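Local coordinates for protein (l-alanine dehydrogenase) (Phormidium lapideum, PDB 1PJC) that catalyses the NAD-dependent, reversible oxidative deamination of L-alanine to pyruvate and ammonia, working as an assembly of six chains, at residues V33-Q38 / A53-V58; D63-E68 / D82-D87; V119-R124 / D334-K339. One frame throughout, in Å; residues are numbered along the deposited sequence.

Interaction 1 of 3, residues V33-Q38 / A53-V58; sequences VFIETQ and AGAQVV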
ATOM      1  N   VAL A  33       9.558  26.097 -37.763  1.00 35.79           N
ATOM      2  CA  VAL A  33       8.318  25.390 -37.877  1.00 32.06           C
ATOM      3  C   VAL A  33       7.148  26.232 -38.255  1.00 33.10           C
ATOM      4  O   VAL A  33       6.910  27.291 -37.688  1.00 31.27           O
ATOM      5  CB  VAL A  33       7.996  24.717 -36.547  1.00 61.57           C
ATOM      6  CG1 VAL A  33       6.770  23.856 -36.672  1.00 58.65           C
ATOM      7  CG2 VAL A  33       9.240  23.915 -36.026  1.00 32.09           C
ATOM      8  N   PHE A  34       6.372  25.727 -39.191  1.00 33.05           N
ATOM      9  CA  PHE A  34       5.215  26.443 -39.667  1.00 32.22           C
ATOM     10  C   PHE A  34       3.990  25.661 -39.356  1.00 35.95           C
ATOM     11  O   PHE A  34       3.875  24.487 -39.719  1.00 37.66           O
ATOM     12  CB  PHE A  34       5.341  26.672 -41.156  1.00 45.28           C
ATOM     13  CG  PHE A  34       6.650  27.258 -41.538  1.00 53.70           C
ATOM     14  CD1 PHE A  34       7.794  26.455 -41.580  1.00 39.83           C
ATOM     15  CD2 PHE A  34       6.781  28.628 -41.706  1.00 38.15           C
ATOM     16  CE1 PHE A  34       9.015  26.984 -41.831  1.00 43.24           C
ATOM     17  CE2 PHE A  34       8.004  29.166 -41.974  1.00 47.57           C
ATOM     18  CZ  PHE A  34       9.140  28.331 -42.035  1.00 47.73           C
ATOM     19  N   ILE A  35       3.078  26.303 -38.650  1.00 31.64           N
ATOM     20  CA  ILE A  35       1.844  25.664 -38.251  1.00 30.31           C
ATOM     21  C   ILE A  35       0.601  26.418 -38.688  1.00 24.18           C
ATOM     22  O   ILE A  35       0.496  27.640 -38.545  1.00 30.23           O
ATOM     23  CB  ILE A  35       1.799  25.360 -36.683  1.00 39.22           C
ATOM     24  CG1 ILE A  35       0.361  25.332 -36.177  1.00 63.82           C
ATOM     25  CG2 ILE A  35       2.568  26.389 -35.927  1.00 34.84           C
ATOM     26  CD1 ILE A  35       0.182  24.507 -34.983  1.00 60.30           C
ATOM     27  N   GLU A  36      -0.356  25.672 -39.209  1.00 25.97           N
ATOM     28  CA  GLU A  36      -1.591  26.253 -39.626  1.00 24.01           C
ATOM     29  C   GLU A  36      -2.371  26.734 -38.429  1.00 48.41           C
ATOM     30  O   GLU A  36      -2.470  26.076 -37.394  1.00 36.77           O
ATOM     31  CB  GLU A  36      -2.412  25.235 -40.410  1.00 25.78           C
ATOM     32  CG  GLU A  36      -3.732  25.737 -40.857  1.00 27.83           C
ATOM     33  CD  GLU A  36      -4.550  24.660 -41.543  1.00 30.99           C
ATOM     34  OE1 GLU A  36      -4.025  23.546 -41.745  1.00 28.98           O
ATOM     35  OE2 GLU A  36      -5.737  24.909 -41.824  1.00 42.25           O
ATOM     36  N   THR A  37      -2.936  27.897 -38.596  1.00 40.85           N
ATOM     37  CA  THR A  37      -3.751  28.506 -37.590  1.00 29.45           C
ATOM     38  C   THR A  37      -4.795  27.547 -37.085  1.00 35.74           C
ATOM     39  O   THR A  37      -5.520  26.902 -37.892  1.00 35.77           O
ATOM     40  CB  THR A  37      -4.550  29.649 -38.224  1.00 33.03           C
ATOM     41  OG1 THR A  37      -3.716  30.350 -39.139  1.00100.00           O
ATOM     42  CG2 THR A  37      -5.049  30.552 -37.187  1.00 24.46           C
ATOM     43  N   GLN A  38      -4.991  27.531 -35.775  1.00 35.76           N
ATOM     44  CA  GLN A  38      -6.031  26.692 -35.195  1.00 28.68           C
ATOM     45  C   GLN A  38      -5.664  25.227 -35.247  1.00 26.74           C
ATOM     46  O   GLN A  38      -6.439  24.414 -34.860  1.00 24.98           O
ATOM     47  CB  GLN A  38      -7.382  26.889 -35.940  1.00 31.53           C
ATOM     48  CG  GLN A  38      -8.035  28.290 -35.823  1.00 34.85           C
ATOM     49  CD  GLN A  38      -7.535  29.109 -34.609  1.00100.00           C
ATOM     50  OE1 GLN A  38      -8.138  29.070 -33.534  1.00100.00           O
ATOM     51  NE2 GLN A  38      -6.502  29.927 -34.822  1.00100.00           N
ATOM     52  N   ALA A  53       6.502  29.713 -28.652  1.00 33.51           N
ATOM     53  CA  ALA A  53       7.441  28.635 -28.773  1.00 30.40           C
ATOM     54  C   ALA A  53       8.440  28.840 -29.902  1.00 28.01           C
ATOM     55  O   ALA A  53       9.491  28.196 -29.947  1.00 43.43           O
ATOM     56  CB  ALA A  53       6.713  27.333 -28.910  1.00 39.12           C
ATOM     57  N   GLY A  54       8.120  29.728 -30.823  1.00 37.47           N
ATOM     58  CA  GLY A  54       9.040  30.018 -31.919  1.00 27.94           C
ATOM     59  C   GLY A  54       8.468  29.605 -33.244  1.00 41.10           C
ATOM     60  O   GLY A  54       9.155  29.622 -34.276  1.00 46.25           O
ATOM     61  N   ALA A  55       7.211  29.194 -33.211  1.00 32.45           N
ATOM     62  CA  ALA A  55       6.554  28.758 -34.411  1.00 38.30           C
ATOM     63  C   ALA A  55       6.158  29.935 -35.215  1.00 69.83           C
ATOM     64  O   ALA A  55       5.834  30.971 -34.665  1.00 49.28           O
ATOM     65  CB  ALA A  55       5.299  27.947 -34.072  1.00 25.35           C
ATOM     66  N   GLN A  56       6.097  29.740 -36.526  1.00 41.46           N
ATOM     67  CA  GLN A  56       5.526  30.713 -37.432  1.00 38.78           C
ATOM     68  C   GLN A  56       4.137  30.138 -37.700  1.00 41.94           C
ATOM     69  O   GLN A  56       3.991  28.967 -38.068  1.00 48.45           O
ATOM     70  CB  GLN A  56       6.323  30.791 -38.734  1.00 55.56           C
ATOM     71  CG  GLN A  56       7.758  30.360 -38.577  1.00100.00           C
ATOM     72  CD  GLN A  56       8.713  31.355 -39.144  1.00100.00           C
ATOM     73  OE1 GLN A  56       9.923  31.206 -39.023  1.00100.00           O
ATOM     74  NE2 GLN A  56       8.174  32.385 -39.790  1.00100.00           N
ATOM     75  N   VAL A  57       3.117  30.919 -37.413  1.00 35.51           N
ATOM     76  CA  VAL A  57       1.766  30.467 -37.630  1.00 36.78           C
ATOM     77  C   VAL A  57       1.303  30.849 -39.037  1.00 50.88           C
ATOM     78  O   VAL A  57       1.186  32.025 -39.357  1.00 61.88           O
ATOM     79  CB  VAL A  57       0.802  31.066 -36.599  1.00 33.07           C
ATOM     80  CG1 VAL A  57      -0.667  30.863 -37.050  1.00 25.98           C
ATOM     81  CG2 VAL A  57       1.044  30.429 -35.207  1.00 39.34           C
ATOM     82  N   VAL A  58       1.046  29.845 -39.869  1.00 36.77           N
ATOM     83  CA  VAL A  58       0.581  30.088 -41.225  1.00 31.92           C
ATOM     84  C   VAL A  58      -0.949  29.986 -41.368  1.00 30.68           C
ATOM     85  O   VAL A  58      -1.601  29.142 -40.743  1.00 43.01           O
ATOM     86  CB  VAL A  58       1.266  29.197 -42.234  1.00 33.32           C
ATOM     87  CG1 VAL A  58       2.802  29.372 -42.145  1.00 37.17           C
ATOM     88  CG2 VAL A  58       0.831  27.739 -42.031  1.00 46.70           C
TER

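Interaction 2 of 3, residues D63-E68 / D82-D87; sequences DAWSRE and DLMQKD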
ATOM      1  N   ASP A  63       0.261  26.328 -47.023  1.00 25.62           N
ATOM      2  CA  ASP A  63       1.486  26.875 -46.419  1.00 45.18           C
ATOM      3  C   ASP A  63       2.168  25.889 -45.504  1.00 51.41           C
ATOM      4  O   ASP A  63       3.388  25.926 -45.332  1.00 42.41           O
ATOM      5  CB  ASP A  63       1.164  28.133 -45.614  1.00 39.58           C
ATOM      6  CG  ASP A  63       0.574  29.214 -46.448  1.00100.00           C
ATOM      7  OD1 ASP A  63       1.215  29.622 -47.455  1.00 47.08           O
ATOM      8  OD2 ASP A  63      -0.501  29.703 -46.055  1.00 52.83           O
ATOM      9  N   ALA A  64       1.369  25.032 -44.875  1.00 42.69           N
ATOM     10  CA  ALA A  64       1.895  24.047 -43.963  1.00 25.95           C
ATOM     11  C   ALA A  64       2.372  22.808 -44.698  1.00 43.89           C
ATOM     12  O   ALA A  64       3.407  22.212 -44.318  1.00 33.77           O
ATOM     13  CB  ALA A  64       0.853  23.698 -42.921  1.00 37.45           C
ATOM     14  N   TRP A  65       1.654  22.435 -45.773  1.00 28.50           N
ATOM     15  CA  TRP A  65       2.024  21.258 -46.550  1.00 32.51           C
ATOM     16  C   TRP A  65       3.236  21.442 -47.455  1.00 35.48           C
ATOM     17  O   TRP A  65       3.836  20.463 -47.937  1.00 42.00           O
ATOM     18  CB  TRP A  65       0.889  20.864 -47.395  1.00 28.58           C
ATOM     19  CG  TRP A  65       0.068  19.904 -46.787  1.00 38.55           C
ATOM     20  CD1 TRP A  65      -1.151  20.130 -46.216  1.00 32.45           C
ATOM     21  CD2 TRP A  65       0.305  18.480 -46.697  1.00 23.73           C
ATOM     22  NE1 TRP A  65      -1.696  18.945 -45.796  1.00 35.10           N
ATOM     23  CE2 TRP A  65      -0.810  17.923 -46.050  1.00 21.14           C
ATOM     24  CE3 TRP A  65       1.367  17.638 -47.072  1.00 21.95           C
ATOM     25  CZ2 TRP A  65      -0.927  16.553 -45.810  1.00 26.04           C
ATOM     26  CZ3 TRP A  65       1.258  16.289 -46.812  1.00 25.83           C
ATOM     27  CH2 TRP A  65       0.111  15.756 -46.193  1.00 27.22           C
ATOM     28  N   SER A  66       3.567  22.698 -47.703  1.00 31.97           N
ATOM     29  CA  SER A  66       4.657  23.071 -48.602  1.00 49.33           C
ATOM     30  C   SER A  66       6.068  22.912 -48.051  1.00 49.24           C
ATOM     31  O   SER A  66       7.037  23.333 -48.685  1.00 74.36           O
ATOM     32  CB  SER A  66       4.454  24.516 -49.017  1.00 58.18           C
ATOM     33  OG  SER A  66       3.553  25.162 -48.117  1.00 80.38           O
ATOM     34  N   ARG A  67       6.195  22.293 -46.893  1.00 44.70           N
ATOM     35  CA  ARG A  67       7.503  22.157 -46.275  1.00 33.07           C
ATOM     36  C   ARG A  67       8.201  20.879 -46.586  1.00 33.98           C
ATOM     37  O   ARG A  67       7.591  19.925 -47.066  1.00 43.64           O
ATOM     38  CB  ARG A  67       7.401  22.376 -44.782  1.00 40.86           C
ATOM     39  CG  ARG A  67       6.579  23.595 -44.430  1.00 29.64           C
ATOM     40  CD  ARG A  67       7.192  24.822 -45.039  1.00 43.01           C
ATOM     41  NE  ARG A  67       6.269  25.943 -45.021  1.00 40.74           N
ATOM     42  CZ  ARG A  67       6.626  27.217 -45.169  1.00 75.66           C
ATOM     43  NH1 ARG A  67       7.901  27.537 -45.340  1.00 55.71           N
ATOM     44  NH2 ARG A  67       5.702  28.177 -45.126  1.00 48.45           N
ATOM     45  N   GLU A  68       9.503  20.862 -46.318  1.00 32.12           N
ATOM     46  CA  GLU A  68      10.347  19.710 -46.612  1.00 41.58           C
ATOM     47  C   GLU A  68       9.992  18.549 -45.768  1.00 37.14           C
ATOM     48  O   GLU A  68      10.328  17.413 -46.097  1.00 42.82           O
ATOM     49  CB  GLU A  68      11.806  20.053 -46.399  1.00 35.79           C
ATOM     50  CG  GLU A  68      12.091  21.493 -46.597  1.00 66.54           C
ATOM     51  CD  GLU A  68      13.475  21.818 -46.185  1.00 92.58           C
ATOM     52  OE1 GLU A  68      13.719  22.957 -45.747  1.00 98.91           O
ATOM     53  OE2 GLU A  68      14.313  20.875 -46.198  1.00 74.71           O
ATOM     54  N   ASP A  82      -3.550  17.048 -53.423  1.00 39.79           N
ATOM     55  CA  ASP A  82      -2.934  18.072 -54.243  1.00 36.49           C
ATOM     56  C   ASP A  82      -1.916  18.945 -53.528  1.00 69.41           C
ATOM     57  O   ASP A  82      -1.123  19.635 -54.175  1.00 55.82           O
ATOM     58  CB  ASP A  82      -4.008  18.928 -54.898  1.00 73.25           C
ATOM     59  CG  ASP A  82      -4.443  18.374 -56.262  1.00100.00           C
ATOM     60  OD1 ASP A  82      -5.284  17.434 -56.292  1.00100.00           O
ATOM     61  OD2 ASP A  82      -3.916  18.855 -57.302  1.00100.00           O
ATOM     62  N   LEU A  83      -1.927  18.895 -52.194  1.00 57.12           N
ATOM     63  CA  LEU A  83      -1.007  19.693 -51.359  1.00 26.45           C
ATOM     64  C   LEU A  83       0.377  19.041 -51.207  1.00 29.53           C
ATOM     65  O   LEU A  83       1.361  19.707 -50.916  1.00 42.82           O
ATOM     66  CB  LEU A  83      -1.623  19.907 -49.984  1.00 35.87           C
ATOM     67  CG  LEU A  83      -2.572  21.083 -49.769  1.00 38.57           C
ATOM     68  CD1 LEU A  83      -2.874  21.764 -51.022  1.00 56.55           C
ATOM     69  CD2 LEU A  83      -3.850  20.673 -49.059  1.00 36.69           C
ATOM     70  N   MET A  84       0.430  17.740 -51.392  1.00 36.02           N
ATOM     71  CA  MET A  84       1.674  17.012 -51.259  1.00 29.07           C
ATOM     72  C   MET A  84       2.706  17.439 -52.330  1.00 46.97           C
ATOM     73  O   MET A  84       2.333  17.886 -53.424  1.00 67.79           O
ATOM     74  CB  MET A  84       1.403  15.514 -51.371  1.00 31.96           C
ATOM     75  CG  MET A  84       0.248  14.985 -50.518  1.00 63.58           C
ATOM     76  SD  MET A  84       0.150  13.141 -50.636  1.00 54.53           S
ATOM     77  CE  MET A  84      -1.384  12.814 -49.757  1.00 63.86           C
ATOM     78  N   GLN A  85       3.999  17.251 -52.006  1.00 42.83           N
ATOM     79  CA  GLN A  85       5.147  17.611 -52.869  1.00 31.21           C
ATOM     80  C   GLN A  85       6.112  16.441 -53.122  1.00 55.15           C
ATOM     81  O   GLN A  85       6.316  15.586 -52.270  1.00 53.23           O
ATOM     82  CB  GLN A  85       5.951  18.753 -52.251  1.00 44.79           C
ATOM     83  CG  GLN A  85       5.145  19.656 -51.364  1.00 61.93           C
ATOM     84  CD  GLN A  85       4.590  20.844 -52.110  1.00 73.51           C
ATOM     85  OE1 GLN A  85       3.371  21.095 -52.113  1.00100.00           O
ATOM     86  NE2 GLN A  85       5.476  21.606 -52.727  1.00 87.04           N
ATOM     87  N   LYS A  86       6.768  16.473 -54.268  1.00 43.38           N
ATOM     88  CA  LYS A  86       7.663  15.405 -54.684  1.00 73.42           C
ATOM     89  C   LYS A  86       8.711  14.973 -53.700  1.00 48.98           C
ATOM     90  O   LYS A  86       8.940  13.770 -53.522  1.00 99.93           O
ATOM     91  CB  LYS A  86       8.313  15.693 -56.053  1.00 77.18           C
ATOM     92  CG  LYS A  86       9.476  14.733 -56.371  1.00100.00           C
ATOM     93  CD  LYS A  86       9.979  14.835 -57.822  1.00100.00           C
ATOM     94  CE  LYS A  86      10.611  13.487 -58.292  1.00100.00           C
ATOM     95  NZ  LYS A  86      12.064  13.618 -58.699  1.00100.00           N
ATOM     96  N   ASP A  87       9.419  15.915 -53.113  1.00 46.42           N
ATOM     97  CA  ASP A  87      10.503  15.496 -52.231  1.00100.00           C
ATOM     98  C   ASP A  87      10.321  15.626 -50.713  1.00100.00           C
ATOM     99  O   ASP A  87      11.295  15.554 -49.956  1.00100.00           O
ATOM    100  CB  ASP A  87      11.851  16.046 -52.706  1.00100.00           C
ATOM    101  CG  ASP A  87      12.194  15.608 -54.128  1.00100.00           C
ATOM    102  OD1 ASP A  87      12.455  14.384 -54.339  1.00100.00           O
ATOM    103  OD2 ASP A  87      12.222  16.497 -55.027  1.00100.00           O
TER

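Interaction 3 of 3, residues V119-R124 / D334-K339; sequences VELPNR and DDALAK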
ATOM      1  N   VAL A 119       7.642   2.040 -37.345  1.00 35.26           N
ATOM      2  CA  VAL A 119       8.898   2.262 -36.649  1.00 22.57           C
ATOM      3  C   VAL A 119       8.925   1.158 -35.537  1.00 32.86           C
ATOM      4  O   VAL A 119       8.012   1.059 -34.681  1.00 29.97           O
ATOM      5  CB  VAL A 119       8.954   3.652 -36.002  1.00 26.37           C
ATOM      6  CG1 VAL A 119      10.185   3.778 -35.042  1.00 25.69           C
ATOM      7  CG2 VAL A 119       8.944   4.755 -37.077  1.00 23.24           C
ATOM      8  N   GLU A 120       9.940   0.301 -35.605  1.00 32.69           N
ATOM      9  CA  GLU A 120       9.998  -0.839 -34.743  1.00 30.90           C
ATOM     10  C   GLU A 120      11.365  -1.125 -34.198  1.00 51.15           C
ATOM     11  O   GLU A 120      12.379  -1.011 -34.890  1.00 40.95           O
ATOM     12  CB  GLU A 120       9.448  -2.041 -35.513  1.00 36.60           C
ATOM     13  CG  GLU A 120       9.806  -3.419 -34.996  1.00 46.96           C
ATOM     14  CD  GLU A 120       9.289  -4.528 -35.920  1.00 45.05           C
ATOM     15  OE1 GLU A 120       9.788  -5.669 -35.819  1.00 94.50           O
ATOM     16  OE2 GLU A 120       8.360  -4.262 -36.720  1.00100.00           O
ATOM     17  N   LEU A 121      11.402  -1.511 -32.941  1.00 34.31           N
ATOM     18  CA  LEU A 121      12.675  -1.812 -32.310  1.00 35.10           C
ATOM     19  C   LEU A 121      13.070  -3.291 -32.514  1.00 35.74           C
ATOM     20  O   LEU A 121      12.239  -4.102 -32.938  1.00 63.45           O
ATOM     21  CB  LEU A 121      12.605  -1.480 -30.835  1.00 30.31           C
ATOM     22  CG  LEU A 121      12.102  -0.068 -30.537  1.00 54.61           C
ATOM     23  CD1 LEU A 121      11.965   0.142 -29.045  1.00 62.14           C
ATOM     24  CD2 LEU A 121      13.029   0.959 -31.131  1.00 32.31           C
ATOM     25  N   PRO A 122      14.337  -3.630 -32.223  1.00 55.32           N
ATOM     26  CA  PRO A 122      14.817  -5.028 -32.354  1.00100.00           C
ATOM     27  C   PRO A 122      13.938  -5.857 -31.426  1.00 61.44           C
ATOM     28  O   PRO A 122      13.573  -7.007 -31.703  1.00100.00           O
ATOM     29  CB  PRO A 122      16.247  -4.955 -31.802  1.00 51.42           C
ATOM     30  CG  PRO A 122      16.622  -3.502 -31.894  1.00 52.97           C
ATOM     31  CD  PRO A 122      15.364  -2.757 -31.629  1.00 51.77           C
ATOM     32  N   ASN A 123      13.564  -5.191 -30.346  1.00 75.75           N
ATOM     33  CA  ASN A 123      12.627  -5.646 -29.345  1.00 37.86           C
ATOM     34  C   ASN A 123      11.398  -6.232 -30.050  1.00 43.98           C
ATOM     35  O   ASN A 123      10.618  -6.987 -29.450  1.00 71.35           O
ATOM     36  CB  ASN A 123      12.152  -4.366 -28.618  1.00 47.16           C
ATOM     37  CG  ASN A 123      12.079  -4.522 -27.134  1.00100.00           C
ATOM     38  OD1 ASN A 123      11.625  -5.547 -26.633  1.00100.00           O
ATOM     39  ND2 ASN A 123      12.446  -3.466 -26.407  1.00 94.63           N
ATOM     40  N   ARG A 124      11.194  -5.791 -31.298  1.00100.00           N
ATOM     41  CA  ARG A 124      10.010  -6.106 -32.120  1.00 49.16           C
ATOM     42  C   ARG A 124       8.809  -5.250 -31.641  1.00 41.55           C
ATOM     43  O   ARG A 124       7.669  -5.369 -32.132  1.00 60.18           O
ATOM     44  CB  ARG A 124       9.708  -7.598 -32.160  1.00 53.58           C
ATOM     45  CG  ARG A 124      10.282  -8.275 -33.401  1.00 66.84           C
ATOM     46  CD  ARG A 124       9.775  -9.701 -33.546  1.00100.00           C
ATOM     47  NE  ARG A 124       9.013  -9.905 -34.790  1.00100.00           N
ATOM     48  CZ  ARG A 124       8.538 -11.089 -35.201  1.00100.00           C
ATOM     49  NH1 ARG A 124       8.731 -12.194 -34.465  1.00100.00           N
ATOM     50  NH2 ARG A 124       7.845 -11.163 -36.344  1.00100.00           N
ATOM     51  N   ASP A 334      19.471   5.001 -38.243  1.00 69.46           N
ATOM     52  CA  ASP A 334      18.417   4.456 -37.384  1.00 64.60           C
ATOM     53  C   ASP A 334      17.680   3.309 -38.006  1.00 33.03           C
ATOM     54  O   ASP A 334      16.957   3.481 -38.987  1.00 38.60           O
ATOM     55  CB  ASP A 334      17.419   5.537 -36.981  1.00 46.22           C
ATOM     56  CG  ASP A 334      16.742   5.234 -35.637  1.00 49.23           C
ATOM     57  OD1 ASP A 334      16.321   4.075 -35.419  1.00 55.21           O
ATOM     58  OD2 ASP A 334      16.668   6.142 -34.788  1.00 54.81           O
ATOM     59  N   ASP A 335      17.854   2.126 -37.424  1.00 37.31           N
ATOM     60  CA  ASP A 335      17.216   0.925 -37.909  1.00 49.88           C
ATOM     61  C   ASP A 335      15.728   0.962 -37.708  1.00 72.16           C
ATOM     62  O   ASP A 335      14.986   0.461 -38.537  1.00 52.79           O
ATOM     63  CB  ASP A 335      17.773  -0.288 -37.184  1.00 53.54           C
ATOM     64  CG  ASP A 335      19.057  -0.763 -37.772  1.00100.00           C
ATOM     65  OD1 ASP A 335      19.367  -1.963 -37.618  1.00100.00           O
ATOM     66  OD2 ASP A 335      19.748   0.058 -38.434  1.00100.00           O
ATOM     67  N   ALA A 336      15.295   1.558 -36.589  1.00 37.30           N
ATOM     68  CA  ALA A 336      13.860   1.653 -36.251  1.00 50.66           C
ATOM     69  C   ALA A 336      13.176   2.571 -37.237  1.00 37.48           C
ATOM     70  O   ALA A 336      12.086   2.277 -37.733  1.00 39.19           O
ATOM     71  CB  ALA A 336      13.651   2.166 -34.803  1.00 35.66           C
ATOM     72  N   LEU A 337      13.858   3.659 -37.566  1.00 34.15           N
ATOM     73  CA  LEU A 337      13.392   4.631 -38.542  1.00 39.47           C
ATOM     74  C   LEU A 337      13.356   4.003 -39.924  1.00 29.91           C
ATOM     75  O   LEU A 337      12.427   4.203 -40.695  1.00 44.46           O
ATOM     76  CB  LEU A 337      14.346   5.825 -38.563  1.00 35.99           C
ATOM     77  CG  LEU A 337      13.788   7.110 -37.970  1.00 31.26           C
ATOM     78  CD1 LEU A 337      14.443   8.372 -38.517  1.00 41.87           C
ATOM     79  CD2 LEU A 337      12.300   7.156 -38.138  1.00 40.32           C
ATOM     80  N   ALA A 338      14.410   3.274 -40.243  1.00 44.42           N
ATOM     81  CA  ALA A 338      14.510   2.581 -41.504  1.00 42.47           C
ATOM     82  C   ALA A 338      13.289   1.647 -41.664  1.00 44.68           C
ATOM     83  O   ALA A 338      12.787   1.450 -42.774  1.00 47.21           O
ATOM     84  CB  ALA A 338      15.807   1.785 -41.547  1.00 47.67           C
ATOM     85  N   LYS A 339      12.797   1.112 -40.541  1.00 43.91           N
ATOM     86  CA  LYS A 339      11.634   0.204 -40.545  1.00 32.87           C
ATOM     87  C   LYS A 339      10.301   0.941 -40.688  1.00 39.03           C
ATOM     88  O   LYS A 339       9.296   0.359 -41.121  1.00 43.76           O
ATOM     89  CB  LYS A 339      11.640  -0.694 -39.310  1.00 38.63           C
ATOM     90  CG  LYS A 339      12.801  -1.704 -39.280  1.00 37.73           C
ATOM     91  CD  LYS A 339      12.338  -3.146 -39.509  1.00100.00           C
ATOM     92  CE  LYS A 339      13.395  -4.142 -38.941  1.00100.00           C
ATOM     93  NZ  LYS A 339      12.810  -5.424 -38.365  1.00100.00           N
TER

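Interaction 1 of 3, residues V33-Q38 / A53-V58
Phe34, Ile35 and Glu36 lie beside Gln56, Val57 and Val58 as paired residues of two parallel strands, whose short axes come within 4.3 Å and diverge by 37°. Backbone bonds alternate between them: Gln56 N donates to Val33 O at 2.8 Å, Ile35 N to Gln56 O, and Val58 N to Ile35 O, this last arriving from above the carbonyl plane. Val58 O closes the row with two donors, Thr37 N and, well out of the carbonyl plane, Thr37 OG1 at 2.9 Å. The hydroxyl is turned there because OG1 sits anti to the carbonyl carbon, beside its own backbone N (chi1 -40°).

The side chains sort onto the two faces of the sheet. Phe34 and Gln56 run side by side in the same direction, ring and amide planes 26° apart, with Phe34 CE2 3.6 Å from Gln56 CG. Val58 CG1 approaches the same ring near its plane, at the edge, and lies 3.8 Å from Phe34 CB. Arg67 adds a cation-pi contact to Phe34. On the face of Ile35 and Val57, Ile35 CG2 meets Ala55 CB at 3.7 Å, and helix 47-53 covers this side through Tyr50 and Val51.

Gly54, with positive phi, ends that helix in a Schellman motif and turns the chain into the second strand. Strand 32-36, helix 47-53 and strand 56-58 thus form a beta-alpha-beta unit at one margin of the Rossmann-like N-terminal domain.

Interaction 2 of 3, residues D63-E68 / D82-D87
Trp65, in the last turn of helix 61-65, meets Leu83 where the chain leaving the helix runs beside an irregular loop, the end-to-end directions of residues 65-68 and 83-87 differing by only 10°. No hydrogen bond joins the two segments; their contact is carried mainly by side chains.

Leu83 comes over one face of the indole. Its CB stands 3.9 Å from the centroid of the five-membered ring and 23° off the normal, a CH-pi contact, and the same atom lies 3.6 Å from Trp65 CG. The two side chains cross at about a right angle, with Leu83 CD2 reaching along to Trp65 CD1 at 4.0 Å. At the six-membered ring, Met84 CG approaches Trp65 CZ3 at 4.1 Å, its extended chain running alongside the indole. With CG anti to the carbonyl carbon (chi1 -48°), the side chain of Met84 runs on past the ring to touch Gln105 and Leu106 of helix 100-109. Gln85 adds its CG, 3.8 Å from Trp65 O.

The indole is also fixed by its nitrogen, since Trp65 NE1 is hydrogen-bonded to Glu80 OE1. Replacing Trp65 with an alanine would probably leave Leu83 CB facing a gap and deprive Glu80 of its indole donor.

Here the C-terminal end of a helix and the loop between strands 69-71 and 89-92 pack together beside the parallel part of the mixed sheet in a Rossmann-like domain.

Interaction 3 of 3, residues V119-R124 / D334-K339
Ala336, in the first turn of helix 335-340, is met by Val119, Glu120 and Leu121 of an irregular loop. Its methyl group is touched by two side chains: Val119 CG1 lies 3.8 Å from Ala336 CB, and Leu121 CD2 3.9 Å from it. Val119 has CG1 anti to its backbone N (chi1 169°), which also brings that branch against Ala336 O, while its other methyl, CG2, turns toward Leu337 CD2 at 4.3 Å. Although the CB of Leu121 points away from the helix, its chain carries the CD2 branch back to the alanine.

Backbones touch as well. Ala336 CA makes a C-H...O contact with Glu120 O at 3.3 Å, and Val119 CA a second with Ala336 O.

At the outer side, Glu120 keeps an extended chain and Lys339 a bent one, folded at chi2 (-109°) and again at chi4, so that the lysine swings across the glutamate. The resulting salt bridge is long, Glu120 OE1 to Lys339 NZ 4.0 Å, and is likely to be a loose electrostatic pairing at the exposed surface.

The helix start is capped by Asp334, whose OD1 accepts weak bonds from Ala336 N and Leu337 N, while OD2 forms a salt bridge with Lys322. Tyr319 of helix 305-326 touches Asp334, Ala336 and Leu337. This is an N-capped helix start laid against a loop, which brings chain from near the C terminus back onto the N-terminal domain.

Overall arrangement
Read from the N terminus, the three contacts follow one another in series, none enclosing or crossing another. Interaction 1 closes a 14-residue loop that holds helix 47-53. The chain then passes directly from strand 56-58 into helix 61-65, where interaction 2 closes a 13-residue loop containing strand 69-71. These two are neighbours: Val58 CB packs on Asp63 CB at 3.5 Å. Interaction 3 stands apart, its nearest atoms about 17 Å from interaction 1 and about 12 Å from interaction 2. Spanning 209 residues, this distant return leads into strand 341-344 toward one margin of the sheet, while interaction 1 builds the other margin and interaction 2 packs a helix end on a loop between two inner strands.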